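Local coordinates for protein-L-isoaspartate(D-aspartate) O-methyltransferase (Sulfolobus tokodaii, PDB 1VBF) that probably catalyses the methyl esterification of L-isoaspartyl residues in damaged proteins, using S-adenosyl-L-methionine as methyl donor, and so contributes to their repair or degradation, at residues Y83-I88 and D93-V98; Q14-A19 and L58-L63; L45-G50 and E102-Y107; E6-I11 and A19-D24; L87-V92 and N116-I121. All coordinates share one frame; numbering follows the deposited sequence.

Interaction 1: residues Y83-I88 and D93-V98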
# COMPACT_ATOMS: atom_id res chain seq x y z
N TYR B 83 -25.45 -2.86 29.33
CA TYR B 83 -26.55 -3.55 28.65
C TYR B 83 -26.38 -5.08 28.48
O TYR B 83 -27.31 -5.86 28.76
CB TYR B 83 -26.81 -2.93 27.29
CG TYR B 83 -27.81 -3.72 26.49
CD1 TYR B 83 -29.15 -3.74 26.85
CD2 TYR B 83 -27.41 -4.50 25.43
CE1 TYR B 83 -30.10 -4.54 26.16
CE2 TYR B 83 -28.33 -5.32 24.72
CZ TYR B 83 -29.68 -5.33 25.09
OH TYR B 83 -30.59 -6.11 24.39
N TYR B 84 -25.23 -5.52 27.99
CA TYR B 84 -25.06 -6.95 27.83
C TYR B 84 -24.91 -7.59 29.21
O TYR B 84 -25.20 -8.79 29.39
CB TYR B 84 -23.85 -7.29 26.93
CG TYR B 84 -23.99 -6.79 25.51
CD1 TYR B 84 -23.23 -5.73 25.06
CD2 TYR B 84 -24.93 -7.35 24.64
CE1 TYR B 84 -23.39 -5.22 23.80
CE2 TYR B 84 -25.10 -6.85 23.35
CZ TYR B 84 -24.33 -5.78 22.95
OH TYR B 84 -24.47 -5.27 21.68
N THR B 85 -24.46 -6.79 30.17
CA THR B 85 -24.27 -7.27 31.52
C THR B 85 -25.68 -7.60 32.03
O THR B 85 -25.92 -8.72 32.49
CB THR B 85 -23.60 -6.22 32.42
OG1 THR B 85 -22.59 -5.54 31.68
CG2 THR B 85 -22.95 -6.89 33.64
N ALA B 86 -26.60 -6.65 31.91
CA ALA B 86 -27.99 -6.88 32.32
C ALA B 86 -28.59 -8.18 31.71
O ALA B 86 -29.13 -9.00 32.45
CB ALA B 86 -28.86 -5.69 31.94
N LEU B 87 -28.50 -8.37 30.39
CA LEU B 87 -29.04 -9.57 29.74
C LEU B 87 -28.48 -10.87 30.32
O LEU B 87 -29.20 -11.87 30.40
CB LEU B 87 -28.77 -9.55 28.24
CG LEU B 87 -29.32 -8.41 27.38
CD1 LEU B 87 -28.90 -8.65 25.93
CD2 LEU B 87 -30.85 -8.32 27.48
N ILE B 88 -27.21 -10.87 30.72
CA ILE B 88 -26.62 -12.07 31.30
C ILE B 88 -27.17 -12.29 32.72
O ILE B 88 -27.57 -13.40 33.11
CB ILE B 88 -25.08 -11.95 31.34
CG1 ILE B 88 -24.56 -11.73 29.92
CG2 ILE B 88 -24.44 -13.22 31.95
CD1 ILE B 88 -23.08 -11.48 29.85
N ASP B 93 -26.91 -17.15 37.34
CA ASP B 93 -26.94 -17.00 38.78
C ASP B 93 -26.19 -15.73 39.15
O ASP B 93 -26.78 -14.75 39.59
CB ASP B 93 -26.30 -18.20 39.47
CG ASP B 93 -26.31 -18.06 40.98
OD1 ASP B 93 -25.60 -18.81 41.69
OD2 ASP B 93 -27.04 -17.18 41.46
N LYS B 94 -24.87 -15.76 38.95
CA LYS B 94 -24.01 -14.61 39.25
C LYS B 94 -23.15 -14.13 38.08
O LYS B 94 -22.73 -14.91 37.24
CB LYS B 94 -23.11 -14.93 40.44
CG LYS B 94 -23.81 -14.66 41.76
CD LYS B 94 -23.26 -15.55 42.84
CE LYS B 94 -24.36 -15.91 43.84
NZ LYS B 94 -24.00 -17.13 44.63
N VAL B 95 -22.88 -12.83 38.06
CA VAL B 95 -22.08 -12.22 37.01
C VAL B 95 -20.99 -11.31 37.56
O VAL B 95 -21.29 -10.34 38.26
CB VAL B 95 -22.97 -11.36 36.07
CG1 VAL B 95 -22.14 -10.67 35.03
CG2 VAL B 95 -23.98 -12.22 35.39
N VAL B 96 -19.73 -11.62 37.25
CA VAL B 96 -18.61 -10.76 37.66
C VAL B 96 -18.21 -10.01 36.39
O VAL B 96 -17.90 -10.62 35.38
CB VAL B 96 -17.42 -11.59 38.16
CG1 VAL B 96 -16.21 -10.69 38.33
CG2 VAL B 96 -17.76 -12.28 39.49
N SER B 97 -18.22 -8.68 36.43
CA SER B 97 -17.89 -7.90 35.25
C SER B 97 -16.82 -6.83 35.47
O SER B 97 -16.96 -5.97 36.34
CB SER B 97 -19.15 -7.23 34.72
OG SER B 97 -18.87 -6.39 33.62
N VAL B 98 -15.78 -6.85 34.64
CA VAL B 98 -14.66 -5.93 34.76
C VAL B 98 -14.62 -4.79 33.73
O VAL B 98 -14.89 -5.01 32.56
CB VAL B 98 -13.34 -6.72 34.63
CG1 VAL B 98 -12.15 -5.82 34.94
CG2 VAL B 98 -13.39 -7.96 35.51
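Helix segment 83-88 lies nearly antiparallel to strand 94-98, with Thr-85 and Ile-88 meeting Val-95 and Ser-97; the two axes come within 9.2 Å at an angle of 161°. The CA atoms of Ile-88 and Val-95 are 7.3 Å apart, and those of Thr-85 and Ser-97 7.4 Å. One helix turn thus spans two strand residues that point to the same side of the sheet. Val-95 sits between the two helix residues and uses both its methyls. Its CG2 meets Ile-88 CG2 at 3.6 Å, the two side chains crossing at about a right angle. Its CG1 turns the other way, to Thr-85 CG2 at 4.1 Å. The same threonine methyl also reaches Ser-97 CB at 4.0 Å. Thr-85 places this methyl opposite its backbone N and keeps OG1 beside that N (chi1 -39°). The methyl is therefore spent on the strand, while OG1 hydrogen-bonds to Glu-76 OE1. Ser-97 OG bonds to the same carboxylate oxygen and to Thr-79 OG1, so the buried hydroxyls have partners next to an apolar contact. The contact closes the beta-alpha-beta unit of strand 73-77, helix 83-91 and strand 94-99 in the Rossmann-like methyltransferase fold. Ile-88 also touches Val-74 and Glu-76 of strand 73-77, Thr-85 touches Ile-118 of strand 118-122, and Leu-87 packs on helix 56-65.

Interaction 2: residues Q14-A19 and L58-L63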
# COMPACT_ATOMS: atom_id res chain seq x y z
N GLN B 14 -33.57 -19.95 24.43
CA GLN B 14 -34.83 -19.45 24.95
C GLN B 14 -34.70 -18.42 26.06
O GLN B 14 -35.41 -17.42 26.05
CB GLN B 14 -35.72 -20.61 25.43
CG GLN B 14 -37.18 -20.20 25.67
CD GLN B 14 -37.72 -19.31 24.55
OE1 GLN B 14 -37.38 -19.49 23.37
NE2 GLN B 14 -38.57 -18.35 24.90
N GLU B 15 -33.80 -18.66 27.00
CA GLU B 15 -33.59 -17.74 28.12
C GLU B 15 -33.11 -16.37 27.64
O GLU B 15 -33.54 -15.33 28.15
CB GLU B 15 -32.60 -18.34 29.11
CG GLU B 15 -32.94 -19.77 29.55
CD GLU B 15 -32.46 -20.85 28.55
OE1 GLU B 15 -32.95 -20.90 27.39
OE2 GLU B 15 -31.59 -21.67 28.95
N LEU B 16 -32.22 -16.37 26.65
CA LEU B 16 -31.70 -15.14 26.08
C LEU B 16 -32.83 -14.41 25.36
O LEU B 16 -32.93 -13.19 25.39
CB LEU B 16 -30.58 -15.46 25.07
CG LEU B 16 -29.46 -14.43 24.86
CD1 LEU B 16 -29.11 -14.44 23.39
CD2 LEU B 16 -29.86 -13.01 25.29
N ALA B 17 -33.66 -15.19 24.69
CA ALA B 17 -34.79 -14.66 23.95
C ALA B 17 -35.68 -13.83 24.88
O ALA B 17 -36.10 -12.71 24.54
CB ALA B 17 -35.60 -15.81 23.31
N GLU B 18 -35.93 -14.36 26.06
CA GLU B 18 -36.76 -13.67 27.03
C GLU B 18 -36.08 -12.46 27.62
O GLU B 18 -36.71 -11.41 27.73
CB GLU B 18 -37.20 -14.63 28.12
CG GLU B 18 -37.97 -15.76 27.53
CD GLU B 18 -38.50 -16.70 28.56
OE1 GLU B 18 -37.72 -17.13 29.44
OE2 GLU B 18 -39.71 -17.01 28.47
N ALA B 19 -34.81 -12.60 28.00
CA ALA B 19 -34.04 -11.48 28.54
C ALA B 19 -33.99 -10.34 27.49
O ALA B 19 -34.23 -9.17 27.80
CB ALA B 19 -32.65 -11.95 28.90
N LEU B 58 -24.27 -8.09 16.62
CA LEU B 58 -23.11 -8.86 16.99
C LEU B 58 -23.23 -9.37 18.43
O LEU B 58 -23.07 -10.58 18.68
CB LEU B 58 -21.86 -8.00 16.86
CG LEU B 58 -20.70 -8.63 16.11
CD1 LEU B 58 -19.48 -7.89 16.46
CD2 LEU B 58 -20.50 -10.07 16.49
N GLY B 59 -23.51 -8.44 19.36
CA GLY B 59 -23.67 -8.78 20.78
C GLY B 59 -24.64 -9.92 21.10
O GLY B 59 -24.34 -10.84 21.87
N ILE B 60 -25.82 -9.85 20.50
CA ILE B 60 -26.83 -10.88 20.74
C ILE B 60 -26.35 -12.22 20.19
O ILE B 60 -26.62 -13.29 20.78
CB ILE B 60 -28.17 -10.49 20.09
CG1 ILE B 60 -28.62 -9.14 20.65
CG2 ILE B 60 -29.23 -11.54 20.38
CD1 ILE B 60 -28.59 -9.10 22.19
N PHE B 61 -25.66 -12.16 19.05
CA PHE B 61 -25.12 -13.37 18.44
C PHE B 61 -24.08 -13.99 19.38
O PHE B 61 -24.08 -15.20 19.62
CB PHE B 61 -24.48 -13.05 17.07
CG PHE B 61 -23.77 -14.22 16.46
CD1 PHE B 61 -24.47 -15.38 16.11
CD2 PHE B 61 -22.38 -14.22 16.33
CE1 PHE B 61 -23.80 -16.52 15.65
CE2 PHE B 61 -21.70 -15.35 15.87
CZ PHE B 61 -22.41 -16.51 15.54
N MSE B 62 -23.20 -13.16 19.92
CA MSE B 62 -22.18 -13.64 20.83
C MSE B 62 -22.77 -14.27 22.09
O MSE B 62 -22.38 -15.38 22.49
CB MSE B 62 -21.24 -12.50 21.18
CG MSE B 62 -20.56 -11.94 19.95
SE MSE B 62 -19.13 -10.68 20.32
CE MSE B 62 -20.01 -9.10 19.66
N LEU B 63 -23.71 -13.57 22.72
CA LEU B 63 -24.35 -14.10 23.92
C LEU B 63 -25.10 -15.38 23.58
O LEU B 63 -25.07 -16.34 24.34
CB LEU B 63 -25.31 -13.09 24.53
CG LEU B 63 -24.69 -11.78 25.03
CD1 LEU B 63 -25.73 -11.01 25.82
CD2 LEU B 63 -23.45 -12.05 25.89
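Two helices of the N-terminal part, 14-22 and 56-65, pack together here through Leu-16 of the first and Ile-60 and Leu-63 of the second. This is plain helix-helix packing within the PCMT family region, beside the helix 83-91 that covers the central sheet. Leu-16 makes the contact from its side alone. With chi1 at -151°, its CG swings well away from the backbone N and the branch reaches the other helix. One methyl, CD1, does the touching. It comes to 3.8 Å from Ile-60 O and to 4.1 Å from Leu-63 C, so it rests against the backbone of helix 56-65 as well as its side chains. Two side-chain carbons border the same methyl: Ile-60 CG2 and Leu-63 CB, each 4.2 Å from Leu-16 CD1. Ile-60 and Leu-63 are three residues apart, about one helical turn, and the methyl enters between them. The CA atoms of Leu-16 and Leu-63 are 7.7 Å apart. Helix 83-91 also borders both of these residues: Ile-60 meets Leu-87, and Leu-63 meets Tyr-84. All three touching residues are buried. The contact is entirely van der Waals, with a methyl group against a carbonyl oxygen and aliphatic carbons. It therefore depends on shape and on exclusion of water, and carries no directional bond between the two helices.

Interaction 3: residues L45-G50 and E102-Y107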
# COMPACT_ATOMS: atom_id res chain seq x y z
N LEU B 45 -21.91 1.86 18.58
CA LEU B 45 -22.24 3.20 19.03
C LEU B 45 -21.13 3.87 19.87
O LEU B 45 -20.49 3.24 20.72
CB LEU B 45 -23.58 3.17 19.78
CG LEU B 45 -24.62 2.24 19.11
CD1 LEU B 45 -25.93 2.18 19.91
CD2 LEU B 45 -24.88 2.72 17.69
N PRO B 46 -20.89 5.16 19.62
CA PRO B 46 -19.89 5.98 20.30
C PRO B 46 -20.31 6.32 21.71
O PRO B 46 -21.39 6.88 21.91
CB PRO B 46 -19.84 7.25 19.44
CG PRO B 46 -20.45 6.84 18.15
CD PRO B 46 -21.55 5.93 18.56
N ILE B 47 -19.46 6.00 22.68
CA ILE B 47 -19.75 6.30 24.07
C ILE B 47 -18.67 7.19 24.67
O ILE B 47 -18.95 8.17 25.35
CB ILE B 47 -19.83 5.02 24.88
CG1 ILE B 47 -20.89 4.09 24.27
CG2 ILE B 47 -20.16 5.36 26.33
CD1 ILE B 47 -22.26 4.70 24.24
N LEU B 48 -17.42 6.83 24.41
CA LEU B 48 -16.29 7.60 24.89
C LEU B 48 -15.24 7.68 23.78
O LEU B 48 -15.21 6.84 22.89
CB LEU B 48 -15.67 6.91 26.11
CG LEU B 48 -16.38 7.06 27.47
CD1 LEU B 48 -15.57 6.35 28.56
CD2 LEU B 48 -16.53 8.55 27.80
N PRO B 49 -14.36 8.70 23.83
CA PRO B 49 -13.34 8.80 22.79
C PRO B 49 -12.57 7.48 22.70
O PRO B 49 -11.99 7.03 23.67
CB PRO B 49 -12.47 9.94 23.28
CG PRO B 49 -13.45 10.82 23.99
CD PRO B 49 -14.25 9.82 24.78
N GLY B 50 -12.60 6.85 21.53
CA GLY B 50 -11.92 5.59 21.35
C GLY B 50 -12.70 4.38 21.81
O GLY B 50 -12.24 3.25 21.59
N GLU B 102 -12.18 4.20 33.92
CA GLU B 102 -12.93 4.76 35.02
C GLU B 102 -14.21 5.50 34.64
O GLU B 102 -15.25 5.25 35.22
CB GLU B 102 -12.04 5.65 35.88
CG GLU B 102 -12.79 6.23 37.09
CD GLU B 102 -11.90 6.53 38.30
OE1 GLU B 102 -12.37 7.24 39.21
OE2 GLU B 102 -10.74 6.04 38.34
N LYS B 103 -14.14 6.40 33.66
CA LYS B 103 -15.33 7.14 33.26
C LYS B 103 -16.45 6.19 32.86
O LYS B 103 -17.60 6.40 33.19
CB LYS B 103 -15.01 8.08 32.11
CG LYS B 103 -13.93 9.06 32.46
CD LYS B 103 -13.78 10.12 31.40
CE LYS B 103 -12.65 11.08 31.73
NZ LYS B 103 -12.93 11.74 33.03
N MSE B 104 -16.09 5.13 32.15
CA MSE B 104 -17.04 4.12 31.72
C MSE B 104 -17.63 3.39 32.94
O MSE B 104 -18.83 3.14 33.01
CB MSE B 104 -16.33 3.11 30.80
CG MSE B 104 -17.25 2.06 30.19
SE MSE B 104 -18.53 2.71 28.84
CE MSE B 104 -18.11 4.60 28.79
N TYR B 105 -16.75 3.07 33.89
CA TYR B 105 -17.10 2.39 35.14
C TYR B 105 -18.15 3.21 35.91
O TYR B 105 -19.10 2.67 36.49
CB TYR B 105 -15.84 2.26 36.01
CG TYR B 105 -16.05 1.65 37.38
CD1 TYR B 105 -16.36 0.30 37.51
CD2 TYR B 105 -15.98 2.42 38.54
CE1 TYR B 105 -16.60 -0.26 38.76
CE2 TYR B 105 -16.22 1.87 39.78
CZ TYR B 105 -16.53 0.53 39.88
OH TYR B 105 -16.77 -0.03 41.10
N ASN B 106 -17.94 4.52 35.91
CA ASN B 106 -18.83 5.44 36.59
C ASN B 106 -20.20 5.47 35.92
O ASN B 106 -21.23 5.29 36.58
CB ASN B 106 -18.25 6.86 36.62
CG ASN B 106 -16.98 6.96 37.47
OD1 ASN B 106 -16.81 6.23 38.44
ND2 ASN B 106 -16.10 7.89 37.11
N TYR B 107 -20.20 5.69 34.61
CA TYR B 107 -21.42 5.78 33.83
C TYR B 107 -22.35 4.60 34.07
O TYR B 107 -23.56 4.77 34.15
CB TYR B 107 -21.08 5.91 32.35
CG TYR B 107 -22.28 5.87 31.41
CD1 TYR B 107 -23.05 7.01 31.15
CD2 TYR B 107 -22.64 4.68 30.79
CE1 TYR B 107 -24.16 6.95 30.28
CE2 TYR B 107 -23.74 4.61 29.95
CZ TYR B 107 -24.49 5.73 29.69
OH TYR B 107 -25.55 5.58 28.83
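Met-104, a selenomethionine, sets CG opposite its backbone N (chi1 -175°) and then bends at chi2 (69°), which brings SE to Ile-47. Ile-47 crosses Met-104 at about a right angle, with its CG2 4.0 Å from Met-104 SE. Leu-48 has its CG beside its own backbone N and points CD1 at the helix, 4.0 Å from Met-104 CB. The Leu-48 and Met-104 chains slide past each other in opposite directions. The end of the Met-104 chain is uncertain, as the modelled CE crowds Leu-48 too closely. Leu-48 CD1 also lies 4.0 Å from Lys-103 CB. Strand 45-48 runs across helix 102-107 at 105°, and Ile-47 and Leu-48 form a classic beta bulge opposite Ile-51. The bulge lets two consecutive residues face the helix. The second subunit adjoins: Lys-103 makes a cation-pi contact with Tyr-36 of the second subunit. Chemically, aliphatic carbons and selenium bury one another here, while the lysine's charged end serves the subunit interface.

Interaction 4: residues E6-I11 and A19-D24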
# COMPACT_ATOMS: atom_id res chain seq x y z
N GLU B 6 -36.53 -8.95 14.25
CA GLU B 6 -35.60 -9.69 13.37
C GLU B 6 -34.60 -10.46 14.25
O GLU B 6 -34.38 -11.67 14.07
CB GLU B 6 -34.74 -8.77 12.50
CG GLU B 6 -35.41 -7.70 11.66
CD GLU B 6 -34.40 -7.03 10.70
OE1 GLU B 6 -34.00 -7.68 9.70
OE2 GLU B 6 -34.00 -5.85 10.94
N ILE B 7 -33.97 -9.73 15.16
CA ILE B 7 -32.96 -10.27 16.05
C ILE B 7 -33.49 -11.34 16.98
O ILE B 7 -32.81 -12.35 17.21
CB ILE B 7 -32.29 -9.15 16.89
CG1 ILE B 7 -31.74 -8.07 15.97
CG2 ILE B 7 -31.15 -9.73 17.70
CD1 ILE B 7 -30.99 -7.00 16.68
N LEU B 8 -34.69 -11.12 17.51
CA LEU B 8 -35.32 -12.04 18.45
C LEU B 8 -35.64 -13.38 17.80
O LEU B 8 -35.48 -14.43 18.41
CB LEU B 8 -36.60 -11.41 19.00
CG LEU B 8 -37.20 -11.89 20.33
CD1 LEU B 8 -38.50 -11.14 20.54
CD2 LEU B 8 -37.45 -13.37 20.31
N ARG B 9 -36.08 -13.33 16.56
CA ARG B 9 -36.43 -14.53 15.80
C ARG B 9 -35.23 -15.49 15.70
O ARG B 9 -35.38 -16.72 15.77
CB ARG B 9 -36.85 -14.11 14.39
CG ARG B 9 -38.07 -14.82 13.86
CD ARG B 9 -38.26 -14.56 12.36
NE ARG B 9 -37.33 -15.35 11.54
CZ ARG B 9 -37.40 -15.45 10.21
NH1 ARG B 9 -38.35 -14.81 9.53
NH2 ARG B 9 -36.52 -16.20 9.56
N LYS B 10 -34.04 -14.91 15.55
CA LYS B 10 -32.80 -15.66 15.42
C LYS B 10 -32.27 -16.31 16.69
O LYS B 10 -31.54 -17.29 16.61
CB LYS B 10 -31.71 -14.73 14.88
CG LYS B 10 -31.91 -14.15 13.50
CD LYS B 10 -30.87 -13.05 13.29
CE LYS B 10 -30.51 -12.85 11.83
NZ LYS B 10 -29.25 -12.04 11.70
N ILE B 11 -32.60 -15.75 17.86
CA ILE B 11 -32.09 -16.29 19.12
C ILE B 11 -32.44 -17.76 19.39
O ILE B 11 -33.61 -18.14 19.49
CB ILE B 11 -32.53 -15.41 20.32
CG1 ILE B 11 -32.01 -13.99 20.09
CG2 ILE B 11 -32.07 -16.03 21.67
CD1 ILE B 11 -32.47 -13.02 21.11
N ALA B 19 -34.81 -12.60 28.00
CA ALA B 19 -34.04 -11.48 28.54
C ALA B 19 -33.99 -10.34 27.49
O ALA B 19 -34.23 -9.17 27.80
CB ALA B 19 -32.65 -11.95 28.90
N PHE B 20 -33.71 -10.70 26.23
CA PHE B 20 -33.65 -9.73 25.15
C PHE B 20 -34.95 -8.96 24.96
O PHE B 20 -34.95 -7.76 24.67
CB PHE B 20 -33.28 -10.41 23.82
CG PHE B 20 -33.12 -9.42 22.68
CD1 PHE B 20 -32.11 -8.45 22.71
CD2 PHE B 20 -34.04 -9.40 21.64
CE1 PHE B 20 -32.03 -7.48 21.73
CE2 PHE B 20 -33.96 -8.43 20.65
CZ PHE B 20 -32.96 -7.47 20.70
N ASN B 21 -36.08 -9.66 25.09
CA ASN B 21 -37.35 -9.01 24.93
C ASN B 21 -37.65 -8.06 26.09
O ASN B 21 -38.14 -6.95 25.89
CB ASN B 21 -38.47 -10.01 24.82
CG ASN B 21 -39.65 -9.45 24.06
OD1 ASN B 21 -40.05 -9.99 23.03
ND2 ASN B 21 -40.21 -8.36 24.55
N LYS B 22 -37.31 -8.48 27.30
CA LYS B 22 -37.56 -7.69 28.51
C LYS B 22 -36.67 -6.45 28.81
O LYS B 22 -37.21 -5.39 29.13
CB LYS B 22 -37.53 -8.66 29.70
CG LYS B 22 -37.60 -7.98 31.05
CD LYS B 22 -37.33 -8.99 32.15
CE LYS B 22 -37.09 -8.30 33.48
NZ LYS B 22 -36.83 -9.31 34.55
N VAL B 23 -35.34 -6.57 28.73
CA VAL B 23 -34.45 -5.45 29.03
C VAL B 23 -34.51 -4.31 28.01
O VAL B 23 -34.31 -4.50 26.82
CB VAL B 23 -32.96 -5.94 29.18
CG1 VAL B 23 -32.03 -4.77 29.46
CG2 VAL B 23 -32.86 -6.98 30.31
N ASP B 24 -34.81 -3.12 28.50
CA ASP B 24 -34.93 -1.97 27.61
C ASP B 24 -33.57 -1.33 27.37
O ASP B 24 -33.09 -0.56 28.20
CB ASP B 24 -35.92 -0.95 28.22
CG ASP B 24 -36.12 0.27 27.34
OD1 ASP B 24 -35.62 0.25 26.19
OD2 ASP B 24 -36.78 1.23 27.78
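Phe-20 is the main bump, and the side chains of Ile-7, Leu-8 and Ile-11 form the hollow that takes it. The ring is extended away from the backbone N of Phe-20 (chi1 -177°) and lies against segment 6-11. Leu-8 CB comes up at the ring edge, near its plane, 4.2 Å from Phe-20 CD2. Ile-7 borders the far end of the ring, its CG2 4.2 Å from Phe-20 CZ, and crosses it at about a right angle. Ile-11 fills in near the root: its CD1 lies 3.8 Å from Phe-20 CB and 4.0 Å from Phe-20 CG. The three residues thus follow the ring from root to far end. Leu-8 also runs obliquely past the side chain of Asn-21 on the more exposed side. With an alanine here instead of Phe-20, the hollow between Ile-7, Leu-8 and Ile-11 is likely to stand partly unfilled, and the two segments to lose most of the apolar surface they share. On the side of the ring away from Leu-8, Phe-20 also touches Ile-60 of helix 56-65 and Tyr-83 of helix 83-91. Ile-11 likewise meets Ile-60. The arrangement is a pair of consecutive helices, 4-10 and 14-22, joined by a short link and folded together over an aromatic residue at the N-terminal end of the chain.

Interaction 5: residues L87-V92 and N116-I121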
# COMPACT_ATOMS: atom_id res chain seq x y z
N LEU B 87 -28.50 -8.37 30.39
CA LEU B 87 -29.04 -9.57 29.74
C LEU B 87 -28.48 -10.87 30.32
O LEU B 87 -29.20 -11.87 30.40
CB LEU B 87 -28.77 -9.55 28.24
CG LEU B 87 -29.32 -8.41 27.38
CD1 LEU B 87 -28.90 -8.65 25.93
CD2 LEU B 87 -30.85 -8.32 27.48
N ILE B 88 -27.21 -10.87 30.72
CA ILE B 88 -26.62 -12.07 31.30
C ILE B 88 -27.17 -12.29 32.72
O ILE B 88 -27.57 -13.40 33.11
CB ILE B 88 -25.08 -11.95 31.34
CG1 ILE B 88 -24.56 -11.73 29.92
CG2 ILE B 88 -24.44 -13.22 31.95
CD1 ILE B 88 -23.08 -11.48 29.85
N ALA B 89 -27.18 -11.21 33.49
CA ALA B 89 -27.68 -11.24 34.86
C ALA B 89 -29.10 -11.82 34.92
O ALA B 89 -29.46 -12.54 35.85
CB ALA B 89 -27.67 -9.83 35.42
N GLU B 90 -29.92 -11.49 33.92
CA GLU B 90 -31.27 -12.02 33.86
C GLU B 90 -31.31 -13.55 33.77
O GLU B 90 -32.17 -14.19 34.35
CB GLU B 90 -31.98 -11.46 32.64
CG GLU B 90 -32.22 -9.96 32.67
CD GLU B 90 -33.46 -9.57 33.47
OE1 GLU B 90 -34.38 -10.41 33.60
OE2 GLU B 90 -33.51 -8.41 33.94
N ILE B 91 -30.35 -14.14 33.08
CA ILE B 91 -30.37 -15.57 32.87
C ILE B 91 -29.61 -16.36 33.90
O ILE B 91 -30.06 -17.39 34.42
CB ILE B 91 -29.73 -15.91 31.47
CG1 ILE B 91 -30.45 -15.15 30.37
CG2 ILE B 91 -29.65 -17.44 31.25
CD1 ILE B 91 -29.68 -15.12 29.08
N VAL B 92 -28.41 -15.86 34.17
CA VAL B 92 -27.47 -16.52 35.04
C VAL B 92 -27.59 -16.30 36.56
O VAL B 92 -28.29 -15.41 37.02
CB VAL B 92 -26.05 -16.15 34.51
CG1 VAL B 92 -25.21 -15.49 35.59
CG2 VAL B 92 -25.38 -17.39 33.93
N ASN B 116 -29.07 -7.67 41.63
CA ASN B 116 -28.39 -8.01 42.86
C ASN B 116 -27.43 -9.18 42.65
O ASN B 116 -26.95 -9.79 43.60
CB ASN B 116 -29.42 -8.36 43.94
CG ASN B 116 -29.85 -9.84 43.92
OD1 ASN B 116 -30.04 -10.44 42.85
ND2 ASN B 116 -30.01 -10.42 45.11
N ASN B 117 -27.15 -9.49 41.38
CA ASN B 117 -26.27 -10.60 41.07
C ASN B 117 -25.15 -10.24 40.11
O ASN B 117 -24.62 -11.11 39.40
CB ASN B 117 -27.07 -11.79 40.52
CG ASN B 117 -27.67 -11.53 39.15
OD1 ASN B 117 -27.94 -10.39 38.78
ND2 ASN B 117 -27.89 -12.60 38.40
N ILE B 118 -24.76 -8.97 40.13
CA ILE B 118 -23.69 -8.46 39.27
C ILE B 118 -22.57 -7.75 40.07
O ILE B 118 -22.78 -6.68 40.63
CB ILE B 118 -24.22 -7.42 38.26
CG1 ILE B 118 -25.36 -8.00 37.43
CG2 ILE B 118 -23.10 -6.95 37.35
CD1 ILE B 118 -26.01 -6.93 36.53
N LYS B 119 -21.39 -8.36 40.13
CA LYS B 119 -20.25 -7.75 40.81
C LYS B 119 -19.46 -6.92 39.77
O LYS B 119 -18.91 -7.48 38.82
CB LYS B 119 -19.35 -8.83 41.41
CG LYS B 119 -18.15 -8.27 42.15
CD LYS B 119 -17.32 -9.40 42.73
CE LYS B 119 -16.26 -8.85 43.66
NZ LYS B 119 -16.83 -7.93 44.69
N LEU B 120 -19.41 -5.61 39.98
CA LEU B 120 -18.72 -4.69 39.10
C LEU B 120 -17.30 -4.28 39.56
O LEU B 120 -17.14 -3.51 40.50
CB LEU B 120 -19.56 -3.43 38.92
CG LEU B 120 -20.98 -3.64 38.36
CD1 LEU B 120 -21.80 -2.38 38.59
CD2 LEU B 120 -20.91 -4.01 36.87
N ILE B 121 -16.29 -4.76 38.84
CA ILE B 121 -14.89 -4.47 39.13
C ILE B 121 -14.28 -3.40 38.23
O ILE B 121 -14.54 -3.39 37.02
CB ILE B 121 -14.04 -5.75 38.95
CG1 ILE B 121 -14.26 -6.70 40.13
CG2 ILE B 121 -12.56 -5.41 38.82
CD1 ILE B 121 -15.69 -7.05 40.38
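Asn-117 turns its amide toward the end of helix 83-91 and grips the carbonyl of Ala-89. Its ND2 gives a hydrogen bond to Ala-89 O at 3.0 Å, nearly straight at 167°. The donor lies in the carbonyl plane, on a lone pair, and the oxygen in turn lies close to the plane of the amide. The CG of Asn-117 stands between the backbone N and the carbonyl carbon (chi1 68°), a crowded position that lets the amide face the helix. Its OD1 rests 3.4 Å from Ala-89 CB, so the amide lies along both the methyl and the carbonyl of one residue. Ile-118 brings its CD1 to the same methyl, 3.5 Å from Ala-89 CB. Strand 118-122 is the edge strand of the central Rossmann-like sheet within this chain, next to strand 94-99, and the residue just before it is tied here to the helix end. ND2 also bonds to Asp-93 O, just past the helix, so one amide joins two backbone carbonyls. A leucine in place of Asn-117 would probably leave the carbonyls of Ala-89 and Asp-93 without this donor and weaken the link between the helix end and the strand. Nearby, Glu-90 forms a hydrogen bond with Tyr-115 OH.

How the interactions relate
From the N terminus, interaction 4 closes a short loop between helices 4-10 and 14-22. Interaction 2 starts on helix 14-22 and crosses interaction 4; it ties that helix to helix 56-65. Interaction 3 opens at strand 45-48 and also crosses interaction 2. It closes at helix 102-109, enclosing interaction 1, the short closure between helix 83-91 and strand 94-99. Interaction 5 starts on that same helix, crosses interaction 3 and ends on strand 118-122. The salt bridge from Lys-22 to Glu-90 joins interactions 4 and 5. Interactions 2 and 4 gather the N-terminal helices beside helix 83-91, 1 and 5 hold that helix to the central sheet, and 3 joins the two-stranded sheet to helix 102-109.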